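Local atomic coordinates of PelA (Pseudomonas aeruginosa, PDB entry 5TCB), a protein that carries a glycoside hydrolase domain, the part described here, and as a full-length protein probably also has deacetylase activity. Residues 52-55 with 56-59; 111-114 with 115-118; 249-252 with 253-257. All coordinates share one frame; numbering follows the deposited sequence.

Contact 1: 52-55 with 56-59; sequences HLKP and ADVG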
ATOM      1  N   HIS A  52      13.475  -3.751  -7.665  1.00 23.56           N
ATOM      2  CA  HIS A  52      14.808  -3.588  -7.098  1.00 27.67           C
ATOM      3  C   HIS A  52      15.326  -4.840  -6.419  1.00 28.65           C
ATOM      4  O   HIS A  52      16.384  -4.794  -5.771  1.00 32.66           O
ATOM      5  CB  HIS A  52      14.790  -2.419  -6.123  1.00 26.55           C
ATOM      6  CG  HIS A  52      14.404  -1.145  -6.780  1.00 23.48           C
ATOM      7  ND1 HIS A  52      15.025  -0.699  -7.925  1.00 32.97           N
ATOM      8  CD2 HIS A  52      13.428  -0.248  -6.501  1.00 27.29           C
ATOM      9  CE1 HIS A  52      14.451   0.424  -8.321  1.00 32.15           C
ATOM     10  NE2 HIS A  52      13.485   0.722  -7.471  1.00 31.37           N
ATOM     11  N   LEU A  53      14.602  -5.951  -6.522  1.00 25.14           N
ATOM     12  CA  LEU A  53      15.023  -7.208  -5.918  1.00 25.78           C
ATOM     13  C   LEU A  53      15.054  -8.298  -6.961  1.00 25.77           C
ATOM     14  O   LEU A  53      14.368  -8.227  -7.979  1.00 28.88           O
ATOM     15  CB  LEU A  53      14.077  -7.697  -4.823  1.00 26.92           C
ATOM     16  CG  LEU A  53      14.117  -7.047  -3.464  1.00 27.33           C
ATOM     17  CD1 LEU A  53      13.305  -5.768  -3.527  1.00 26.58           C
ATOM     18  CD2 LEU A  53      13.581  -8.049  -2.491  1.00 28.50           C
ATOM     19  N   LYS A  54      15.852  -9.310  -6.697  1.00 26.84           N
ATOM     20  CA  LYS A  54      15.841 -10.519  -7.478  1.00 30.66           C
ATOM     21  C   LYS A  54      15.212 -11.639  -6.674  1.00 28.99           C
ATOM     22  O   LYS A  54      15.100 -11.545  -5.450  1.00 25.67           O
ATOM     23  CB  LYS A  54      17.268 -10.903  -7.886  1.00 37.44           C
ATOM     24  CG  LYS A  54      17.948  -9.903  -8.811  1.00 70.02           C
ATOM     25  CD  LYS A  54      17.130  -9.700 -10.078  1.00 81.76           C
ATOM     26  CE  LYS A  54      17.760  -8.708 -11.034  1.00 63.79           C
ATOM     27  NZ  LYS A  54      16.807  -8.413 -12.135  1.00 60.48           N
ATOM     28  N   PRO A  55      14.796 -12.729  -7.323  1.00 27.74           N
ATOM     29  CA  PRO A  55      14.177 -13.820  -6.558  1.00 29.59           C
ATOM     30  C   PRO A  55      15.042 -14.354  -5.424  1.00 29.44           C
ATOM     31  O   PRO A  55      14.496 -14.753  -4.389  1.00 28.61           O
ATOM     32  CB  PRO A  55      13.910 -14.879  -7.632  1.00 33.43           C
ATOM     33  CG  PRO A  55      13.694 -14.071  -8.885  1.00 38.11           C
ATOM     34  CD  PRO A  55      14.664 -12.929  -8.782  1.00 38.85           C
ATOM     35  N   ALA A  56      16.372 -14.372  -5.569  1.00 29.49           N
ATOM     36  CA  ALA A  56      17.211 -14.838  -4.472  1.00 29.93           C
ATOM     37  C   ALA A  56      17.080 -13.940  -3.254  1.00 27.26           C
ATOM     38  O   ALA A  56      17.211 -14.405  -2.109  1.00 26.17           O
ATOM     39  CB  ALA A  56      18.675 -14.895  -4.906  1.00 33.34           C
ATOM     40  N   ASP A  57      16.856 -12.646  -3.471  1.00 24.46           N
ATOM     41  CA  ASP A  57      16.686 -11.732  -2.358  1.00 22.63           C
ATOM     42  C   ASP A  57      15.381 -12.029  -1.626  1.00 22.61           C
ATOM     43  O   ASP A  57      15.308 -11.963  -0.393  1.00 21.83           O
ATOM     44  CB  ASP A  57      16.684 -10.282  -2.867  1.00 24.87           C
ATOM     45  CG  ASP A  57      17.947  -9.912  -3.631  1.00 29.98           C
ATOM     46  OD1 ASP A  57      19.053 -10.415  -3.298  1.00 31.77           O
ATOM     47  OD2 ASP A  57      17.838  -9.098  -4.564  1.00 36.53           O
ATOM     48  N   VAL A  58      14.316 -12.276  -2.384  1.00 21.06           N
ATOM     49  CA  VAL A  58      13.017 -12.588  -1.791  1.00 21.59           C
ATOM     50  C   VAL A  58      13.111 -13.880  -0.993  1.00 23.30           C
ATOM     51  O   VAL A  58      12.571 -13.985   0.126  1.00 22.15           O
ATOM     52  CB  VAL A  58      11.949 -12.678  -2.900  1.00 21.95           C
ATOM     53  CG1 VAL A  58      10.594 -12.929  -2.308  1.00 22.61           C
ATOM     54  CG2 VAL A  58      11.903 -11.382  -3.707  1.00 21.62           C
ATOM     55  N   GLY A  59      13.798 -14.877  -1.555  1.00 23.78           N
ATOM     56  CA  GLY A  59      14.023 -16.123  -0.842  1.00 24.63           C
ATOM     57  C   GLY A  59      14.811 -15.937   0.440  1.00 25.95           C
ATOM     58  O   GLY A  59      14.512 -16.568   1.453  1.00 23.26           O
TER
HETATM   59  O   HOH W   1      18.008  -6.163  -3.956  1.00 44.79           O
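Leu53 lays its CD2 across the base of Asp57, 3.8 Å from Asp57 CB. The Leu53 and Val58 side chains cross at about a right angle, with Leu53 CD2 3.9 Å from Val58 CG2. Leu53 precedes the N-cap and Val58 lies in the first helical turn, so this apolar pair is a hydrophobic staple. Tyr129 packs on both residues from a nearby loop. Beside this pair, the carboxylate of Asp57 turns back to the N-cap, Lys54. Asp57 CG sits beside its own backbone N (chi1 -58°), which brings OD2 to Lys54 N at 2.9 Å. The bond is almost straight, at 175°, but it reaches OD2 from above the carboxylate plane. It is the backbone-to-side-chain half of a capping box. A water donates to both Asp57 OD2 and His52 O, so OD2 is held twice. Lys54 O accepts a hydrogen bond from Val58 N at 3.2 Å and a weak one from Asp57 N. Pro55 begins helix 55-63, and its O receives Gly59 N at 2.9 Å. The carboxylate thus lies at the N-terminal end of the helix, where the helix dipole would probably stabilise its negative charge.

Contact 2: 111-114 with 115-118; sequences PSWR and AHLL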
ATOM      1  N   PRO A 111     -10.604  -3.855 -19.532  1.00 22.75           N
ATOM      2  CA  PRO A 111     -10.013  -5.207 -19.544  1.00 23.53           C
ATOM      3  C   PRO A 111      -8.500  -5.218 -19.647  1.00 21.98           C
ATOM      4  O   PRO A 111      -7.850  -6.084 -19.042  1.00 23.83           O
ATOM      5  CB  PRO A 111     -10.682  -5.875 -20.758  1.00 30.03           C
ATOM      6  CG  PRO A 111     -11.300  -4.766 -21.550  1.00 35.93           C
ATOM      7  CD  PRO A 111     -11.632  -3.681 -20.572  1.00 27.10           C
ATOM      8  N   SER A 112      -7.908  -4.284 -20.400  1.00 25.34           N
ATOM      9  CA  SER A 112      -6.460  -4.307 -20.542  1.00 23.43           C
ATOM     10  C   SER A 112      -5.774  -3.997 -19.224  1.00 22.56           C
ATOM     11  O   SER A 112      -4.710  -4.549 -18.956  1.00 22.97           O
ATOM     12  CB  SER A 112      -5.998  -3.324 -21.624  1.00 24.67           C
ATOM     13  OG  SER A 112      -6.389  -1.998 -21.318  1.00 28.72           O
ATOM     14  N   TRP A 113      -6.362  -3.107 -18.411  1.00 21.53           N
ATOM     15  CA  TRP A 113      -5.769  -2.773 -17.117  1.00 19.86           C
ATOM     16  C   TRP A 113      -5.916  -3.932 -16.145  1.00 20.04           C
ATOM     17  O   TRP A 113      -4.951  -4.338 -15.476  1.00 18.30           O
ATOM     18  CB  TRP A 113      -6.432  -1.521 -16.553  1.00 18.37           C
ATOM     19  CG  TRP A 113      -5.899  -1.089 -15.211  1.00 17.49           C
ATOM     20  CD1 TRP A 113      -6.609  -0.933 -14.070  1.00 17.81           C
ATOM     21  CD2 TRP A 113      -4.540  -0.770 -14.888  1.00 17.35           C
ATOM     22  NE1 TRP A 113      -5.784  -0.516 -13.045  1.00 17.90           N
ATOM     23  CE2 TRP A 113      -4.511  -0.399 -13.528  1.00 16.74           C
ATOM     24  CE3 TRP A 113      -3.354  -0.734 -15.620  1.00 20.70           C
ATOM     25  CZ2 TRP A 113      -3.333  -0.039 -12.873  1.00 20.01           C
ATOM     26  CZ3 TRP A 113      -2.190  -0.376 -14.965  1.00 19.05           C
ATOM     27  CH2 TRP A 113      -2.194  -0.015 -13.625  1.00 18.47           C
ATOM     28  N   ARG A 114      -7.120  -4.491 -16.059  1.00 20.39           N
ATOM     29  CA  ARG A 114      -7.326  -5.635 -15.178  1.00 21.22           C
ATOM     30  C   ARG A 114      -6.407  -6.787 -15.562  1.00 20.18           C
ATOM     31  O   ARG A 114      -5.795  -7.423 -14.689  1.00 20.09           O
ATOM     32  CB  ARG A 114      -8.792  -6.057 -15.245  1.00 22.04           C
ATOM     33  CG  ARG A 114      -9.777  -4.970 -14.798  1.00 22.60           C
ATOM     34  CD  ARG A 114     -11.240  -5.286 -15.156  1.00 26.66           C
ATOM     35  NE  ARG A 114     -11.821  -6.354 -14.339  1.00 27.12           N
ATOM     36  CZ  ARG A 114     -12.473  -6.174 -13.186  1.00 28.34           C
ATOM     37  NH1 ARG A 114     -12.659  -4.951 -12.682  1.00 25.84           N
ATOM     38  NH2 ARG A 114     -12.962  -7.225 -12.544  1.00 26.05           N
ATOM     39  N   ALA A 115      -6.299  -7.080 -16.867  1.00 21.32           N
ATOM     40  CA  ALA A 115      -5.428  -8.174 -17.298  1.00 22.12           C
ATOM     41  C   ALA A 115      -3.975  -7.892 -16.947  1.00 21.09           C
ATOM     42  O   ALA A 115      -3.227  -8.805 -16.566  1.00 23.54           O
ATOM     43  CB  ALA A 115      -5.577  -8.401 -18.801  1.00 26.24           C
ATOM     44  N   HIS A 116      -3.543  -6.649 -17.143  1.00 21.68           N
ATOM     45  CA  HIS A 116      -2.184  -6.254 -16.806  1.00 24.26           C
ATOM     46  C   HIS A 116      -1.888  -6.538 -15.342  1.00 21.32           C
ATOM     47  O   HIS A 116      -0.860  -7.152 -15.004  1.00 21.36           O
ATOM     48  CB  HIS A 116      -2.008  -4.766 -17.132  1.00 21.52           C
ATOM     49  CG  HIS A 116      -0.744  -4.181 -16.597  1.00 27.03           C
ATOM     50  ND1 HIS A 116       0.461  -4.287 -17.260  1.00 33.79           N
ATOM     51  CD2 HIS A 116      -0.493  -3.488 -15.461  1.00 22.38           C
ATOM     52  CE1 HIS A 116       1.399  -3.688 -16.551  1.00 29.05           C
ATOM     53  NE2 HIS A 116       0.848  -3.192 -15.459  1.00 26.07           N
ATOM     54  N   LEU A 117      -2.793  -6.130 -14.456  1.00 17.91           N
ATOM     55  CA  LEU A 117      -2.561  -6.310 -13.031  1.00 18.76           C
ATOM     56  C   LEU A 117      -2.536  -7.778 -12.650  1.00 18.46           C
ATOM     57  O   LEU A 117      -1.727  -8.178 -11.802  1.00 18.63           O
ATOM     58  CB  LEU A 117      -3.638  -5.564 -12.237  1.00 18.21           C
ATOM     59  CG  LEU A 117      -3.584  -4.046 -12.237  1.00 18.46           C
ATOM     60  CD1 LEU A 117      -4.813  -3.542 -11.520  1.00 20.49           C
ATOM     61  CD2 LEU A 117      -2.294  -3.478 -11.617  1.00 20.16           C
ATOM     62  N   LEU A 118      -3.434  -8.593 -13.227  1.00 18.47           N
ATOM     63  CA  LEU A 118      -3.454 -10.023 -12.911  1.00 19.75           C
ATOM     64  C   LEU A 118      -2.192 -10.711 -13.400  1.00 21.72           C
ATOM     65  O   LEU A 118      -1.683 -11.619 -12.730  1.00 22.05           O
ATOM     66  CB  LEU A 118      -4.697 -10.693 -13.506  1.00 21.47           C
ATOM     67  CG  LEU A 118      -6.029 -10.253 -12.873  1.00 22.92           C
ATOM     68  CD1 LEU A 118      -7.169 -10.824 -13.672  1.00 27.07           C
ATOM     69  CD2 LEU A 118      -6.144 -10.713 -11.428  1.00 24.73           C
TER
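Trp113 and Leu117 meet one turn apart on helix 111-126, methyl over ring. Leu117 CD1 lies over one face of the indole, away from the middle of the ring system. It stands 3.9 Å from the centroid of the five-membered ring, a CH-pi contact, and its nearest ring atom is Trp113 NE1 at 3.5 Å. The second methyl, Leu117 CD2, approaches the benzo part, 3.8 Å from Trp113 CZ2. The two branches therefore follow the long direction of the indole. Trp113 CG is anti to its own N (chi1 180°), which swings the ring along the helix toward these later residues.

His116 also comes to the indole, but in another way. The planes of the two rings are 15° apart, but the rings are displaced too far to stack face on face. The closest approach is oblique, His116 CD2 to Trp113 CZ3 at 3.6 Å. Leu89 touches both aromatic side chains.

The helix belongs to a (beta/alpha)8-type barrel, as expected for family GH114, and leads toward strand 131-135. Trp113 NE1 donates a hydrogen bond to Val74 O, which helps hold the buried indole. Met106 and Leu108 pack against it as well.

The guanidinium of Arg114 binds mainly helix 145-165. The chain bends at chi3 (72°). NH1 is bonded to Ala154 O and NH2 to Ser157 OG, both on that helix, and NH1 also to Leu108 O outside it. The backbone runs in regular helical bonds, such as Leu117 N to Trp113 O at 3.0 Å. Arg114 O takes Leu118 N at 3.0 Å, while Leu118 CG rests 3.4 Å from that same Arg114 O. Phe158 touches both Arg114 and Leu117.

Contact 3: 249-252 with 253-257; sequences AARL and RSEGY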
ATOM      1  N   ALA A 249       6.181   5.329  17.419  1.00 26.12           N
ATOM      2  CA  ALA A 249       5.915   3.910  17.253  1.00 27.39           C
ATOM      3  C   ALA A 249       5.338   3.309  18.535  1.00 28.28           C
ATOM      4  O   ALA A 249       4.394   2.511  18.481  1.00 27.85           O
ATOM      5  CB  ALA A 249       7.199   3.195  16.841  1.00 27.29           C
ATOM      6  N   ALA A 250       5.888   3.672  19.697  1.00 28.23           N
ATOM      7  CA  ALA A 250       5.338   3.163  20.956  1.00 30.57           C
ATOM      8  C   ALA A 250       3.915   3.656  21.172  1.00 27.53           C
ATOM      9  O   ALA A 250       3.031   2.894  21.582  1.00 32.38           O
ATOM     10  CB  ALA A 250       6.226   3.576  22.125  1.00 30.27           C
ATOM     11  N   ARG A 251       3.663   4.918  20.848  1.00 31.25           N
ATOM     12  CA  ARG A 251       2.320   5.474  20.979  1.00 30.33           C
ATOM     13  C   ARG A 251       1.333   4.706  20.102  1.00 30.79           C
ATOM     14  O   ARG A 251       0.253   4.306  20.554  1.00 32.01           O
ATOM     15  CB  ARG A 251       2.391   6.950  20.603  1.00 42.05           C
ATOM     16  CG  ARG A 251       1.192   7.765  20.939  1.00 73.63           C
ATOM     17  CD  ARG A 251       1.445   9.201  20.550  1.00 98.70           C
ATOM     18  NE  ARG A 251       0.196   9.935  20.410  1.00101.80           N
ATOM     19  CZ  ARG A 251       0.046  11.032  19.678  1.00 99.93           C
ATOM     20  NH1 ARG A 251       1.070  11.537  19.000  1.00 97.58           N
ATOM     21  NH2 ARG A 251      -1.140  11.620  19.621  1.00106.49           N
ATOM     22  N   LEU A 252       1.715   4.447  18.855  1.00 30.08           N
ATOM     23  CA  LEU A 252       0.822   3.772  17.921  1.00 26.26           C
ATOM     24  C   LEU A 252       0.542   2.332  18.353  1.00 28.75           C
ATOM     25  O   LEU A 252      -0.595   1.855  18.245  1.00 26.05           O
ATOM     26  CB  LEU A 252       1.427   3.834  16.509  1.00 24.78           C
ATOM     27  CG  LEU A 252       1.383   5.252  15.908  1.00 25.27           C
ATOM     28  CD1 LEU A 252       2.329   5.396  14.720  1.00 25.76           C
ATOM     29  CD2 LEU A 252      -0.031   5.610  15.484  1.00 28.46           C
ATOM     30  N   ARG A 253       1.554   1.627  18.872  1.00 28.31           N
ATOM     31  CA  ARG A 253       1.309   0.283  19.402  1.00 27.11           C
ATOM     32  C   ARG A 253       0.325   0.306  20.566  1.00 28.79           C
ATOM     33  O   ARG A 253      -0.568  -0.546  20.637  1.00 30.34           O
ATOM     34  CB  ARG A 253       2.639  -0.379  19.791  1.00 27.13           C
ATOM     35  CG  ARG A 253       3.416  -0.845  18.580  1.00 30.24           C
ATOM     36  CD  ARG A 253       4.704  -1.557  18.935  1.00 26.05           C
ATOM     37  NE  ARG A 253       5.370  -1.987  17.706  1.00 28.45           N
ATOM     38  CZ  ARG A 253       5.161  -3.152  17.105  1.00 24.71           C
ATOM     39  NH1 ARG A 253       4.298  -4.032  17.601  1.00 29.12           N
ATOM     40  NH2 ARG A 253       5.782  -3.404  15.966  1.00 22.97           N
ATOM     41  N   SER A 254       0.467   1.267  21.486  1.00 31.59           N
ATOM     42  CA  SER A 254      -0.465   1.346  22.607  1.00 33.05           C
ATOM     43  C   SER A 254      -1.885   1.635  22.145  1.00 32.00           C
ATOM     44  O   SER A 254      -2.837   1.271  22.842  1.00 36.23           O
ATOM     45  CB  SER A 254      -0.023   2.420  23.609  1.00 38.46           C
ATOM     46  OG  SER A 254      -0.358   3.734  23.158  1.00 41.38           O
ATOM     47  N   GLU A 255      -2.043   2.225  20.962  1.00 31.76           N
ATOM     48  CA  GLU A 255      -3.348   2.497  20.381  1.00 35.17           C
ATOM     49  C   GLU A 255      -3.841   1.378  19.470  1.00 33.41           C
ATOM     50  O   GLU A 255      -4.897   1.529  18.844  1.00 34.11           O
ATOM     51  CB  GLU A 255      -3.290   3.822  19.619  1.00 32.19           C
ATOM     52  CG  GLU A 255      -2.998   4.990  20.552  1.00 38.35           C
ATOM     53  CD  GLU A 255      -2.718   6.293  19.839  1.00 41.95           C
ATOM     54  OE1 GLU A 255      -2.727   6.317  18.595  1.00 50.43           O
ATOM     55  OE2 GLU A 255      -2.469   7.300  20.535  1.00 48.96           O
ATOM     56  N   GLY A 256      -3.108   0.266  19.385  1.00 29.75           N
ATOM     57  CA  GLY A 256      -3.574  -0.912  18.689  1.00 32.03           C
ATOM     58  C   GLY A 256      -3.081  -1.051  17.267  1.00 31.03           C
ATOM     59  O   GLY A 256      -3.495  -1.995  16.580  1.00 33.68           O
ATOM     60  N   TYR A 257      -2.198  -0.165  16.816  1.00 26.20           N
ATOM     61  CA  TYR A 257      -1.661  -0.207  15.459  1.00 22.61           C
ATOM     62  C   TYR A 257      -0.327  -0.955  15.412  1.00 21.77           C
ATOM     63  O   TYR A 257       0.414  -1.026  16.393  1.00 24.14           O
ATOM     64  CB  TYR A 257      -1.451   1.209  14.913  1.00 25.76           C
ATOM     65  CG  TYR A 257      -2.699   2.036  14.852  1.00 27.12           C
ATOM     66  CD1 TYR A 257      -2.921   3.020  15.787  1.00 26.85           C
ATOM     67  CD2 TYR A 257      -3.665   1.820  13.879  1.00 32.55           C
ATOM     68  CE1 TYR A 257      -4.040   3.786  15.755  1.00 28.62           C
ATOM     69  CE2 TYR A 257      -4.811   2.584  13.849  1.00 35.13           C
ATOM     70  CZ  TYR A 257      -4.990   3.560  14.794  1.00 35.83           C
ATOM     71  OH  TYR A 257      -6.122   4.340  14.790  1.00 37.41           O
TER
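Glu255 folds back over the last turn of helix 242-254, with CG beside its own backbone N (chi1 -63°). Its CB lies 3.6 Å from Leu252 O. Its CG passes close to the preceding turn, 3.3 Å from Arg251 O. The chain is extended beyond CG, which carries the carboxylate across to Arg251, whose side chain it crosses at a slant. Glu255 OE2 comes to Arg251 CG and also to Arg251 NE, the latter at 3.7 Å. This is a long salt bridge, with the guanidinium and carboxylate planes 84° apart, and Arg251 is poorly ordered. Glu255 OE1 approaches Leu252 CD2 and is hydrogen-bonded to His196 NE2.

Arg251 O is also gripped by the hydroxyl of Ser254, whose OG donates to it over 2.7 Å. Glu255 N gives weak bonds to both Arg251 O and Leu252 O. Beyond it the helix ends in a Schellman motif. Tyr257 N reaches back to Leu252 O at 2.9 Å, and Gly256 N to Arg253 O at 2.9 Å. Gly256 has a phi of 97°, a positive value at which a beta carbon would collide with the preceding carbonyl O.

The reversal brings Tyr257 back to Leu252, with Leu252 CD2 3.9 Å from Tyr257 CD1. This apolar pair is the usual companion of the motif. Both side chains touch Ala233 of strand 231-236, and Tyr257 OH bonds to Arg225. The turn completes the crossover from strand 231-236 through the helix to strand 258-262. Several carbonyls of the last turn are thus satisfied by the hydroxyl and the turning backbone. The carboxylate sits at the C-terminal end of the helix, where the dipole probably disfavours a negative charge; the His196 bond and the long Arg251 pairing would partly offset this.

How the contacts relate
From the N terminus, contact 1 comes first and joins the loop after strand 45-48 to helix 55-63. Contact 2 follows and stays within the opening turns of helix 111-126. Contact 3 joins the end of helix 242-254 to the turn into strand 258-262. Each joins neighbouring residues, so the three are in series; none nests or crosses another, and none closes a long loop. None touches another: the centres of contacts 1 and 2 are about 24 Å apart, and those of contacts 2 and 3 about 37 Å. Contacts 2 and 3 lie on opposite sides of the chain's centre. Together they mark two helix starts and one helix end around the parallel eight-stranded sheet.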